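Long-range contacts in ARO (armadillo repeats only protein) (PDB 5EWP), which probably acts as a protein-binding armadillo-repeat scaffold in the translocation of rhoptries to the apical pole of the malaria parasite and their attachment there: residues S13-R18 with V32-S37; W51-K56 with R102-V107; Q65-A70 with V107-F112. All coordinates share one frame; numbering follows the deposited sequence.

In the fold
All three contacts lie in the N-terminal part of a helical armadillo fold, on the same side of the chain's centre. Contact 1 closes before the others open, whereas contacts 2 and 3 interleave, their segments alternating along the chain; both use helix 100-113 and share Val107. The centres of contacts 2 and 3 are about 10 Å apart, and each lies about 17 Å from that of contact 1. Arg102 of contact 2 makes a probable hydrogen bond to Cys35 O of contact 1, Leu66 of contact 3 packs on Val32 and Cys35 of contact 1, and Trp51 of contact 2 meets Val108 of contact 3. Helices 14-25, 28-34, 58-70 and 100-113 are thus joined stepwise, as expected of an armadillo solenoid.

Contact 1 (S13-R18 with V32-S37); sequences SNDILR and VNLCSS
Helix 14-25 begins beside the segment 32-37, where a type I beta turn from Leu34 to Ser37 brings the CA of Ser37 to 6.9 Å from that of Asp15. Ser13 is the N-cap of the first helix, its OG accepting from Asp15 N at 2.9 Å. The carboxylate of Asp15 reaches the second segment: Ser37 OG, anti to its own backbone N (chi1 176°), donates to Asp15 OD2 at 2.7 Å, arriving 32° out of the carboxylate plane. Ser37 OG is bonded to Cys39 N as well. Arg18 has its main charge partner in Glu30, by a salt bridge from NE to OE2; a longer second one, 3.5 Å, joins Arg18 NH1 to Asp15 OD1. Arg18 bends at chi3 (60°), which lays its guanidinium over Leu34: CD2 of Leu34 sits above the centre of one face, 3.6 Å from Arg18 CZ, while Asn33 CB lies at the edge, in plane. A water accepts from Arg18 NH1 and donates to Asn33 O. Between its salt bridges to Glu30 and, more distantly, Asp15, the guanidinium is held by charge and by a methyl over its face; its charge and the Ser37 hydroxyl probably favour an ionised Asp15.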
loop_
_atom_site.group_PDB
_atom_site.type_symbol
_atom_site.label_atom_id
_atom_site.label_comp_id
_atom_site.label_asym_id
_atom_site.label_seq_id
_atom_site.Cartn_x
_atom_site.Cartn_y
_atom_site.Cartn_z
ATOM N N SER A 13 7.297 30.582 -9.167
ATOM C CA SER A 13 6.836 29.667 -10.191
ATOM C C SER A 13 5.319 29.576 -10.233
ATOM O O SER A 13 4.656 29.622 -9.198
ATOM C CB SER A 13 7.415 28.273 -9.957
ATOM O OG SER A 13 6.617 27.279 -10.594
ATOM N N ASN A 14 4.781 29.448 -11.441
ATOM C CA ASN A 14 3.362 29.240 -11.636
ATOM C C ASN A 14 2.884 28.043 -10.823
ATOM O O ASN A 14 1.792 28.068 -10.259
ATOM C CB ASN A 14 3.049 29.005 -13.113
ATOM C CG ASN A 14 1.568 29.050 -13.404
ATOM O OD1 ASN A 14 0.862 29.942 -12.939
ATOM N ND2 ASN A 14 1.081 28.067 -14.151
ATOM N N ASP A 15 3.708 27.000 -10.774
ATOM C CA ASP A 15 3.311 25.761 -10.088
ATOM C C ASP A 15 3.151 25.990 -8.585
ATOM O O ASP A 15 2.278 25.394 -7.943
ATOM C CB ASP A 15 4.324 24.645 -10.353
ATOM C CG ASP A 15 4.238 24.114 -11.764
ATOM O OD1 ASP A 15 3.365 24.588 -12.515
ATOM O OD2 ASP A 15 5.015 23.203 -12.114
ATOM N N ILE A 16 3.991 26.856 -8.025
ATOM C CA ILE A 16 3.875 27.188 -6.612
ATOM C C ILE A 16 2.589 27.968 -6.358
ATOM O O ILE A 16 1.894 27.728 -5.376
ATOM C CB ILE A 16 5.095 27.988 -6.113
ATOM C CG1 ILE A 16 6.328 27.080 -6.081
ATOM C CG2 ILE A 16 4.821 28.587 -4.731
ATOM C CD1 ILE A 16 7.596 27.774 -5.616
ATOM N N LEU A 17 2.258 28.890 -7.256
ATOM C CA LEU A 17 1.016 29.631 -7.107
ATOM C C LEU A 17 -0.194 28.717 -7.263
ATOM O O LEU A 17 -1.154 28.833 -6.505
ATOM C CB LEU A 17 0.957 30.769 -8.112
ATOM C CG LEU A 17 2.029 31.809 -7.802
ATOM C CD1 LEU A 17 1.915 32.938 -8.755
ATOM C CD2 LEU A 17 1.863 32.311 -6.380
ATOM N N ARG A 18 -0.132 27.820 -8.245
ATOM C CA ARG A 18 -1.200 26.848 -8.473
ATOM C C ARG A 18 -1.375 25.967 -7.253
ATOM O O ARG A 18 -2.496 25.704 -6.837
ATOM C CB ARG A 18 -0.906 26.002 -9.712
ATOM C CG ARG A 18 -1.162 26.740 -11.018
ATOM C CD ARG A 18 -0.720 25.934 -12.237
ATOM N NE ARG A 18 -1.414 24.654 -12.360
ATOM C CZ ARG A 18 -0.956 23.618 -13.057
ATOM N NH1 ARG A 18 0.205 23.706 -13.695
ATOM N NH2 ARG A 18 -1.656 22.492 -13.113
ATOM N N VAL A 32 -4.137 16.838 -8.669
ATOM C CA VAL A 32 -3.773 15.751 -9.570
ATOM C C VAL A 32 -2.935 16.249 -10.760
ATOM O O VAL A 32 -1.922 15.639 -11.112
ATOM C CB VAL A 32 -5.037 15.004 -10.056
ATOM C CG1 VAL A 32 -4.688 13.971 -11.119
ATOM C CG2 VAL A 32 -5.669 14.314 -8.870
ATOM N N ASN A 33 -3.340 17.370 -11.356
ATOM C CA ASN A 33 -2.599 17.954 -12.469
ATOM C C ASN A 33 -1.206 18.371 -12.057
ATOM O O ASN A 33 -0.272 18.337 -12.865
ATOM C CB ASN A 33 -3.335 19.170 -13.041
ATOM C CG ASN A 33 -4.663 18.809 -13.652
ATOM O OD1 ASN A 33 -4.863 17.678 -14.089
ATOM N ND2 ASN A 33 -5.579 19.770 -13.692
ATOM N N LEU A 34 -1.080 18.780 -10.796
ATOM C CA LEU A 34 0.199 19.270 -10.261
ATOM C C LEU A 34 1.167 18.145 -9.871
ATOM O O LEU A 34 2.348 18.395 -9.642
ATOM C CB LEU A 34 -0.070 20.169 -9.056
ATOM C CG LEU A 34 -0.547 21.584 -9.365
ATOM C CD1 LEU A 34 -0.918 22.250 -8.072
ATOM C CD2 LEU A 34 0.561 22.371 -10.089
ATOM N N CYS A 35 0.680 16.906 -9.802
ATOM C CA CYS A 35 1.564 15.807 -9.422
ATOM C C CYS A 35 2.759 15.665 -10.368
ATOM O O CYS A 35 3.822 15.187 -9.967
ATOM C CB CYS A 35 0.801 14.486 -9.360
ATOM S SG CYS A 35 -0.248 14.297 -7.915
ATOM N N SER A 36 2.599 16.091 -11.619
ATOM C CA SER A 36 3.699 15.995 -12.580
ATOM C C SER A 36 4.737 17.121 -12.415
ATOM O O SER A 36 5.800 17.082 -13.031
ATOM C CB SER A 36 3.154 15.997 -14.015
ATOM O OG SER A 36 2.451 17.194 -14.296
ATOM N N SER A 37 4.430 18.123 -11.595
ATOM C CA SER A 37 5.336 19.254 -11.438
ATOM C C SER A 37 6.681 18.825 -10.877
ATOM O O SER A 37 6.741 18.091 -9.899
ATOM C CB SER A 37 4.741 20.326 -10.527
ATOM O OG SER A 37 5.707 21.350 -10.341
HETATM O O HOH W 1 0.734 20.841 -13.911
#

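Contact 2 (W51-K56 with R102-V107); sequences WAADPK and RVHAAV
A histidine on a helix receives an extended loop here: the segment 51-56, in the connection between helices 28-34 and 58-70, runs past helix 100-113 and meets it chiefly through His104. The backbones come close, with the CA atoms of Ala52 and His104 5.2 Å apart. CG of His104 stands anti to its carbonyl carbon, so that the imidazole projects to the loop. There the N-H of Ala53 points at His104 ND1 over 2.9 Å, nearly straight at 162° and in the ring plane. ND1 accepts this bond and so is probably unprotonated, consistent with a neutral ring carrying its hydrogen on NE2. The methyl of Ala53 lies beside the same nitrogen, and the CB atoms of Ala52 and His104 touch at 3.8 Å. Trp51 takes the crowded first torsion, CG between backbone N and carbonyl carbon (chi1 60°), and brings the rim of its six-membered ring over one face of the imidazole. This is a T-shaped stack, planes at 73°, in which CZ3 of Trp51 approaches CG of His104 to 3.8 Å, off centre. The neighbouring CH2 of Trp51 rests on Val107 CG1 at 4.0 Å. His49 stacks edge-to-face with Trp51. Through Pro55, which touches Ala60 and Thr64, the loop meets helix 58-70 as well as helix 100-113, and through Trp51 it reaches Met144 of helix 142-156.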
loop_
_atom_site.group_PDB
_atom_site.type_symbol
_atom_site.label_atom_id
_atom_site.label_comp_id
_atom_site.label_asym_id
_atom_site.label_seq_id
_atom_site.Cartn_x
_atom_site.Cartn_y
_atom_site.Cartn_z
ATOM N N TRP A 51 6.769 7.938 7.888
ATOM C CA TRP A 51 7.833 7.232 7.178
ATOM C C TRP A 51 8.093 7.703 5.736
ATOM O O TRP A 51 9.169 7.446 5.202
ATOM C CB TRP A 51 7.559 5.717 7.197
ATOM C CG TRP A 51 6.286 5.256 6.556
ATOM C CD1 TRP A 51 5.117 4.918 7.190
ATOM C CD2 TRP A 51 6.059 5.040 5.156
ATOM N NE1 TRP A 51 4.169 4.528 6.259
ATOM C CE2 TRP A 51 4.729 4.591 5.006
ATOM C CE3 TRP A 51 6.858 5.191 4.009
ATOM C CZ2 TRP A 51 4.173 4.285 3.759
ATOM C CZ3 TRP A 51 6.302 4.894 2.767
ATOM C CH2 TRP A 51 4.973 4.446 2.658
ATOM N N ALA A 52 7.128 8.372 5.103
ATOM C CA ALA A 52 7.307 8.816 3.713
ATOM C C ALA A 52 8.423 9.856 3.619
ATOM O O ALA A 52 8.501 10.761 4.443
ATOM C CB ALA A 52 6.013 9.391 3.166
ATOM N N ALA A 53 9.282 9.727 2.616
ATOM C CA ALA A 53 10.359 10.702 2.405
ATOM C C ALA A 53 9.799 12.101 2.181
ATOM O O ALA A 53 8.763 12.264 1.540
ATOM C CB ALA A 53 11.214 10.281 1.233
ATOM N N ASP A 54 10.468 13.125 2.713
ATOM C CA ASP A 54 10.000 14.503 2.515
ATOM C C ASP A 54 9.821 14.874 1.036
ATOM O O ASP A 54 10.723 14.653 0.221
ATOM C CB ASP A 54 10.980 15.493 3.149
ATOM C CG ASP A 54 11.057 15.357 4.657
ATOM O OD1 ASP A 54 10.112 14.813 5.261
ATOM O OD2 ASP A 54 12.086 15.773 5.228
ATOM N N PRO A 55 8.657 15.443 0.689
ATOM C CA PRO A 55 8.460 15.937 -0.681
ATOM C C PRO A 55 9.547 16.931 -1.072
ATOM O O PRO A 55 9.870 17.810 -0.270
ATOM C CB PRO A 55 7.078 16.598 -0.616
ATOM C CG PRO A 55 6.350 15.787 0.427
ATOM C CD PRO A 55 7.410 15.476 1.474
ATOM N N LYS A 56 10.116 16.771 -2.264
ATOM C CA LYS A 56 11.204 17.635 -2.707
ATOM C C LYS A 56 10.775 18.530 -3.862
ATOM O O LYS A 56 11.514 19.443 -4.274
ATOM C CB LYS A 56 12.423 16.789 -3.119
ATOM C CG LYS A 56 12.956 15.902 -1.992
ATOM C CD LYS A 56 14.317 15.254 -2.313
ATOM C CE LYS A 56 14.459 14.858 -3.782
ATOM N NZ LYS A 56 13.998 13.469 -4.100
ATOM N N ARG A 102 8.438 10.734 -4.315
ATOM C CA ARG A 102 7.343 10.534 -5.261
ATOM C C ARG A 102 6.729 9.157 -5.101
ATOM O O ARG A 102 5.493 8.996 -5.092
ATOM C CB ARG A 102 7.843 10.737 -6.707
ATOM C CG ARG A 102 7.898 12.204 -7.093
ATOM C CD ARG A 102 8.390 12.442 -8.526
ATOM N NE ARG A 102 8.424 13.872 -8.756
ATOM C CZ ARG A 102 7.481 14.555 -9.399
ATOM N NH1 ARG A 102 6.453 13.923 -9.952
ATOM N NH2 ARG A 102 7.588 15.873 -9.522
ATOM N N VAL A 103 7.587 8.151 -4.986
ATOM C CA VAL A 103 7.090 6.789 -4.812
ATOM C C VAL A 103 6.346 6.692 -3.487
ATOM O O VAL A 103 5.233 6.185 -3.430
ATOM C CB VAL A 103 8.201 5.751 -4.839
ATOM C CG1 VAL A 103 7.597 4.349 -4.581
ATOM C CG2 VAL A 103 8.929 5.798 -6.179
ATOM N N HIS A 104 6.964 7.191 -2.412
ATOM C CA HIS A 104 6.328 7.073 -1.101
ATOM C C HIS A 104 4.976 7.762 -1.049
ATOM O O HIS A 104 4.026 7.212 -0.510
ATOM C CB HIS A 104 7.233 7.644 -0.020
ATOM C CG HIS A 104 8.426 6.794 0.272
ATOM N ND1 HIS A 104 9.428 7.192 1.133
ATOM C CD2 HIS A 104 8.759 5.552 -0.147
ATOM C CE1 HIS A 104 10.345 6.245 1.201
ATOM N NE2 HIS A 104 9.958 5.232 0.443
ATOM N N ALA A 105 4.895 8.963 -1.607
ATOM C CA ALA A 105 3.648 9.712 -1.585
ATOM C C ALA A 105 2.557 8.963 -2.348
ATOM O O ALA A 105 1.409 8.922 -1.910
ATOM C CB ALA A 105 3.853 11.114 -2.169
ATOM N N ALA A 106 2.932 8.362 -3.475
ATOM C CA ALA A 106 1.992 7.568 -4.278
ATOM C C ALA A 106 1.516 6.325 -3.539
ATOM O O ALA A 106 0.339 5.984 -3.588
ATOM C CB ALA A 106 2.644 7.166 -5.635
ATOM N N VAL A 107 2.426 5.639 -2.860
ATOM C CA VAL A 107 2.043 4.483 -2.060
ATOM C C VAL A 107 1.087 4.883 -0.935
ATOM O O VAL A 107 0.055 4.239 -0.738
ATOM C CB VAL A 107 3.288 3.785 -1.463
ATOM C CG1 VAL A 107 2.890 2.808 -0.366
ATOM C CG2 VAL A 107 4.062 3.071 -2.570
#

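Contact 3 (Q65-A70 with V107-F112)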
loop_
_atom_site.group_PDB
_atom_site.type_symbol
_atom_site.label_atom_id
_atom_site.label_comp_id
_atom_site.label_asym_id
_atom_site.label_seq_id
_atom_site.Cartn_x
_atom_site.Cartn_y
_atom_site.Cartn_z
ATOM N N GLN A 65 -0.760 16.035 -0.456
ATOM C CA GLN A 65 -2.024 16.667 -0.072
ATOM C C GLN A 65 -3.207 15.801 -0.486
ATOM O O GLN A 65 -4.215 15.743 0.225
ATOM C CB GLN A 65 -2.172 18.055 -0.687
ATOM C CG GLN A 65 -1.085 19.050 -0.237
ATOM C CD GLN A 65 -1.004 19.228 1.279
ATOM O OE1 GLN A 65 0.084 19.401 1.824
ATOM N NE2 GLN A 65 -2.146 19.191 1.958
ATOM N N LEU A 66 -3.089 15.133 -1.633
ATOM C CA LEU A 66 -4.150 14.226 -2.085
ATOM C C LEU A 66 -4.280 13.046 -1.119
ATOM O O LEU A 66 -5.393 12.621 -0.787
ATOM C CB LEU A 66 -3.877 13.738 -3.512
ATOM C CG LEU A 66 -4.136 14.786 -4.597
ATOM C CD1 LEU A 66 -3.514 14.391 -5.945
ATOM C CD2 LEU A 66 -5.637 15.086 -4.744
ATOM N N ALA A 67 -3.145 12.540 -0.642
ATOM C CA ALA A 67 -3.155 11.461 0.341
ATOM C C ALA A 67 -3.849 11.900 1.635
ATOM O O ALA A 67 -4.580 11.132 2.261
ATOM C CB ALA A 67 -1.743 10.994 0.629
ATOM N N ILE A 68 -3.607 13.141 2.033
ATOM C CA ILE A 68 -4.241 13.687 3.226
ATOM C C ILE A 68 -5.749 13.738 3.048
ATOM O O ILE A 68 -6.501 13.321 3.935
ATOM C CB ILE A 68 -3.660 15.089 3.558
ATOM C CG1 ILE A 68 -2.223 14.924 4.042
ATOM C CG2 ILE A 68 -4.502 15.781 4.613
ATOM C CD1 ILE A 68 -1.437 16.246 4.145
ATOM N N LEU A 69 -6.197 14.196 1.886
ATOM C CA LEU A 69 -7.627 14.235 1.619
ATOM C C LEU A 69 -8.208 12.826 1.618
ATOM O O LEU A 69 -9.303 12.596 2.156
ATOM C CB LEU A 69 -7.911 14.940 0.296
ATOM C CG LEU A 69 -7.530 16.421 0.227
ATOM C CD1 LEU A 69 -7.826 16.997 -1.152
ATOM C CD2 LEU A 69 -8.248 17.205 1.324
ATOM N N ALA A 70 -7.484 11.882 1.023
ATOM C CA ALA A 70 -7.944 10.486 0.991
ATOM C C ALA A 70 -8.003 9.856 2.388
ATOM O O ALA A 70 -8.716 8.875 2.609
ATOM C CB ALA A 70 -7.044 9.645 0.076
ATOM N N VAL A 107 2.426 5.639 -2.860
ATOM C CA VAL A 107 2.043 4.483 -2.060
ATOM C C VAL A 107 1.087 4.883 -0.935
ATOM O O VAL A 107 0.055 4.239 -0.738
ATOM C CB VAL A 107 3.288 3.785 -1.463
ATOM C CG1 VAL A 107 2.890 2.808 -0.366
ATOM C CG2 VAL A 107 4.062 3.071 -2.570
ATOM N N VAL A 108 1.419 5.947 -0.204
ATOM C CA VAL A 108 0.519 6.411 0.854
ATOM C C VAL A 108 -0.869 6.766 0.290
ATOM O O VAL A 108 -1.894 6.313 0.832
ATOM C CB VAL A 108 1.105 7.625 1.601
ATOM C CG1 VAL A 108 0.065 8.200 2.579
ATOM C CG2 VAL A 108 2.392 7.212 2.325
ATOM N N ALA A 109 -0.910 7.530 -0.803
ATOM C CA ALA A 109 -2.201 7.913 -1.412
ATOM C C ALA A 109 -3.004 6.686 -1.821
ATOM O O ALA A 109 -4.189 6.576 -1.501
ATOM C CB ALA A 109 -2.003 8.812 -2.633
ATOM N N LEU A 110 -2.360 5.782 -2.542
ATOM C CA LEU A 110 -3.060 4.589 -3.038
ATOM C C LEU A 110 -3.528 3.706 -1.896
ATOM O O LEU A 110 -4.598 3.101 -1.975
ATOM C CB LEU A 110 -2.160 3.799 -3.999
ATOM C CG LEU A 110 -1.914 4.492 -5.350
ATOM C CD1 LEU A 110 -0.786 3.816 -6.085
ATOM C CD2 LEU A 110 -3.180 4.471 -6.225
ATOM N N SER A 111 -2.752 3.628 -0.820
ATOM C CA SER A 111 -3.169 2.769 0.283
ATOM C C SER A 111 -4.447 3.310 0.924
ATOM O O SER A 111 -5.359 2.540 1.208
ATOM C CB SER A 111 -2.058 2.613 1.326
ATOM O OG SER A 111 -1.764 3.835 1.969
ATOM N N PHE A 112 -4.542 4.624 1.123
ATOM C CA PHE A 112 -5.793 5.195 1.634
ATOM C C PHE A 112 -6.943 5.094 0.634
ATOM O O PHE A 112 -8.094 4.878 1.025
ATOM C CB PHE A 112 -5.610 6.657 2.026
ATOM C CG PHE A 112 -4.909 6.829 3.342
ATOM C CD1 PHE A 112 -5.483 6.342 4.512
ATOM C CD2 PHE A 112 -3.685 7.463 3.408
ATOM C CE1 PHE A 112 -4.835 6.488 5.732
ATOM C CE2 PHE A 112 -3.034 7.625 4.628
ATOM C CZ PHE A 112 -3.611 7.127 5.785
#
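Helices 58-70 and 100-113 pack closely where Ala67 and Ala70 face Ala109 and Phe112. The axes of segments 65-70 and 107-112 approach to 8.4 Å and cross at 21° in nearly the same direction, and the CA atoms of Ala67 and Ala109 are a mere 4.1 Å apart. The methyl of Ala67 presses directly onto the opposing backbone, its CB 3.7 Å from Ala109 CA, with the CB of Ala109 alongside. Val108 closes one flank of this methyl: its CG1, anti to the backbone N (chi1 173°), reaches Ala67 CB at 3.9 Å. One turn further on, Ala70 CB meets a side chain instead, Phe112 CB at 3.8 Å. Phe112 has CG anti to its carbonyl carbon, beside the backbone N (chi1 -77°), which places the ring beside carbonyl oxygens of segment 65-70. Its CD2 lies 3.9 Å from Ala67 O, and the carbonyl oxygen of Ala70 is also near, both approaching the ring obliquely. Behind the interface Ser111 folds its hydroxyl back onto its own helix and donates to Val108 O at 2.7 Å, from above the carbonyl plane; that oxygen also accepts from Phe112 N, so two donors grip it. The contact is apolar and buried in the solenoid. Leu66 and Ala109 both pack on Phe91 of helix 87-95, Leu66 also reaches Phe31 of helix 28-34, Val108 is touched by His49 and Trp51 of the loop before helix 58-70, and Val107 and Ser111 turn to helix 142-156.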